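Local coordinates for SusD/RagB family nutrient-binding outer membrane lipoprotein (Bacteroides vulgatus, PDB 4F7A) that probably binds glycans, perhaps mucin O-glycans, at the outer membrane and hands them to a partner transporter, at residues S345-N350 with Q442-Y447. Numbering follows the deposited sequence.
Sequences SLRGIN and QRRTGY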
loop_
_atom_site.group_PDB
_atom_site.type_symbol
_atom_site.label_atom_id
_atom_site.label_comp_id
_atom_site.label_asym_id
_atom_site.label_seq_id
_atom_site.Cartn_x
_atom_site.Cartn_y
_atom_site.Cartn_z
ATOM N N SER A 345 -12.857 15.679 -4.405
ATOM C CA SER A 345 -14.131 16.371 -4.675
ATOM C C SER A 345 -14.969 16.481 -3.418
ATOM O O SER A 345 -15.517 17.540 -3.124
ATOM C CB SER A 345 -14.900 15.667 -5.787
ATOM O OG SER A 345 -14.232 15.871 -7.020
ATOM N N LEU A 346 -15.041 15.392 -2.655
ATOM C CA LEU A 346 -15.778 15.406 -1.394
ATOM C C LEU A 346 -15.257 16.467 -0.426
ATOM O O LEU A 346 -16.039 17.090 0.323
ATOM C CB LEU A 346 -15.732 14.022 -0.738
ATOM C CG LEU A 346 -16.743 13.754 0.352
ATOM C CD1 LEU A 346 -18.125 13.893 -0.222
ATOM C CD2 LEU A 346 -16.508 12.351 0.961
ATOM N N ARG A 347 -13.942 16.663 -0.423
ATOM C CA ARG A 347 -13.291 17.670 0.443
ATOM C C ARG A 347 -13.265 19.079 -0.151
ATOM O O ARG A 347 -12.786 20.026 0.500
ATOM C CB ARG A 347 -11.849 17.221 0.742
ATOM C CG ARG A 347 -11.768 16.022 1.646
ATOM C CD ARG A 347 -10.342 15.553 1.831
ATOM N NE ARG A 347 -10.299 14.386 2.696
ATOM C CZ ARG A 347 -10.230 14.423 4.032
ATOM N NH1 ARG A 347 -10.147 15.573 4.696
ATOM N NH2 ARG A 347 -10.227 13.304 4.715
ATOM N N GLY A 348 -13.777 19.242 -1.370
ATOM C CA GLY A 348 -13.786 20.547 -2.043
ATOM C C GLY A 348 -12.425 21.005 -2.545
ATOM O O GLY A 348 -12.181 22.207 -2.703
ATOM N N ILE A 349 -11.507 20.065 -2.779
ATOM C CA ILE A 349 -10.163 20.424 -3.172
ATOM C C ILE A 349 -9.749 19.757 -4.481
ATOM O O ILE A 349 -8.559 19.608 -4.761
ATOM C CB ILE A 349 -9.141 20.168 -2.013
ATOM C CG1 ILE A 349 -9.073 18.690 -1.616
ATOM C CG2 ILE A 349 -9.506 21.030 -0.795
ATOM C CD1 ILE A 349 -8.136 18.418 -0.391
ATOM N N ASN A 350 -10.738 19.383 -5.297
ATOM C CA ASN A 350 -10.476 18.886 -6.635
ATOM C C ASN A 350 -10.630 20.059 -7.597
ATOM O O ASN A 350 -11.716 20.604 -7.709
ATOM C CB ASN A 350 -11.467 17.766 -6.987
ATOM C CG ASN A 350 -11.141 17.072 -8.271
ATOM O OD1 ASN A 350 -10.483 17.633 -9.144
ATOM N ND2 ASN A 350 -11.622 15.828 -8.414
ATOM N N GLN A 442 -6.416 2.809 5.859
ATOM C CA GLN A 442 -7.254 2.410 6.979
ATOM C C GLN A 442 -6.892 3.153 8.276
ATOM O O GLN A 442 -7.768 3.599 9.027
ATOM C CB GLN A 442 -7.169 0.906 7.171
ATOM C CG GLN A 442 -8.076 0.373 8.268
ATOM C CD GLN A 442 -7.437 0.344 9.643
ATOM O OE1 GLN A 442 -6.216 0.393 9.781
ATOM N NE2 GLN A 442 -8.269 0.226 10.666
ATOM N N ARG A 443 -5.592 3.304 8.510
ATOM C CA ARG A 443 -5.112 4.059 9.662
ATOM C C ARG A 443 -5.418 5.539 9.536
ATOM O O ARG A 443 -5.759 6.182 10.522
ATOM C CB ARG A 443 -3.616 3.830 9.889
ATOM C CG ARG A 443 -3.321 2.391 10.333
ATOM C CD ARG A 443 -1.855 2.140 10.499
ATOM N NE ARG A 443 -1.219 1.956 9.189
ATOM C CZ ARG A 443 -0.011 2.409 8.856
ATOM N NH1 ARG A 443 0.720 3.092 9.737
ATOM N NH2 ARG A 443 0.460 2.184 7.638
ATOM N N ARG A 444 -5.326 6.062 8.314
ATOM C CA ARG A 444 -5.505 7.475 8.073
ATOM C C ARG A 444 -6.979 7.860 8.232
ATOM O O ARG A 444 -7.308 8.856 8.883
ATOM C CB ARG A 444 -4.990 7.812 6.663
ATOM C CG ARG A 444 -4.646 9.283 6.421
ATOM C CD ARG A 444 -5.654 10.095 5.660
ATOM N NE ARG A 444 -6.041 9.563 4.338
ATOM C CZ ARG A 444 -7.016 10.101 3.595
ATOM N NH1 ARG A 444 -7.681 11.178 4.011
ATOM N NH2 ARG A 444 -7.347 9.555 2.447
ATOM N N THR A 445 -7.872 7.041 7.686
ATOM C CA THR A 445 -9.301 7.437 7.607
ATOM C C THR A 445 -10.238 6.697 8.552
ATOM O O THR A 445 -11.404 7.101 8.713
ATOM C CB THR A 445 -9.844 7.180 6.199
ATOM O OG1 THR A 445 -9.898 5.765 5.957
ATOM C CG2 THR A 445 -8.957 7.854 5.121
ATOM N N GLY A 446 -9.790 5.557 9.085
ATOM C CA GLY A 446 -10.661 4.663 9.858
ATOM C C GLY A 446 -11.471 3.680 9.023
ATOM O O GLY A 446 -12.267 2.892 9.569
ATOM N N TYR A 447 -11.258 3.707 7.705
ATOM C CA TYR A 447 -12.024 2.910 6.764
ATOM C C TYR A 447 -11.111 2.020 5.923
ATOM O O TYR A 447 -9.979 2.387 5.621
ATOM C CB TYR A 447 -12.844 3.807 5.847
ATOM C CG TYR A 447 -13.761 4.777 6.591
ATOM C CD1 TYR A 447 -14.634 4.330 7.573
ATOM C CD2 TYR A 447 -13.750 6.140 6.305
ATOM C CE1 TYR A 447 -15.472 5.215 8.281
ATOM C CE2 TYR A 447 -14.624 7.027 6.972
ATOM C CZ TYR A 447 -15.457 6.554 7.985
ATOM O OH TYR A 447 -16.301 7.432 8.658
#
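R347 and R444 meet through their guanidinium ends. NH2 of R347 lies 3.4 Å from NH1 of R444. Both atoms are donors, so they are not bonded to each other. OE2 of E343 is shared between them, forming salt bridges with NE of R347 and NH1 of R444. The shared carboxylate probably offsets the two positive charges.

R347 can be traced outward. Its CB rests 3.9 Å from CG1 of I349. CG lies anti to the carbonyl carbon (chi1 -70°), and from there the chain runs extended to NE. CD passes 4.2 Å from CD1 of I349. NE takes the salt bridge to E343. At the tip, NH2 meets R444 and also bonds to OD1 of N213.

The two segments span the C-terminal ends of helices 334-346 and 435-445 and the turns after them, in the helical, TPR-like fold of the SusD family. Their backbones stay apart, with the CA atoms of R347 and T445 13.1 Å from each other. The two arginine side chains bridge that distance. G348 ends the first helix in a Schellman motif. G446 leaves the second with positive phi.

R444 reaches the site by a bent route, turning at chi2 (-102°) and chi3. The two side chains run antiparallel as they pass. The guanidinium planes are 48° apart, and NH2 of R347 comes in at the edge of the R444 group. The CG2 methyl of T445 sits centrally on one face of the R444 guanidinium, 3.3 Å from its plane. NH2 of R444 forms a salt bridge with E441. OG1 of T445 accepts from N of Y447 at 3.0 Å, an ST turn. M209 and R210 of helix 193-210 also touch R444.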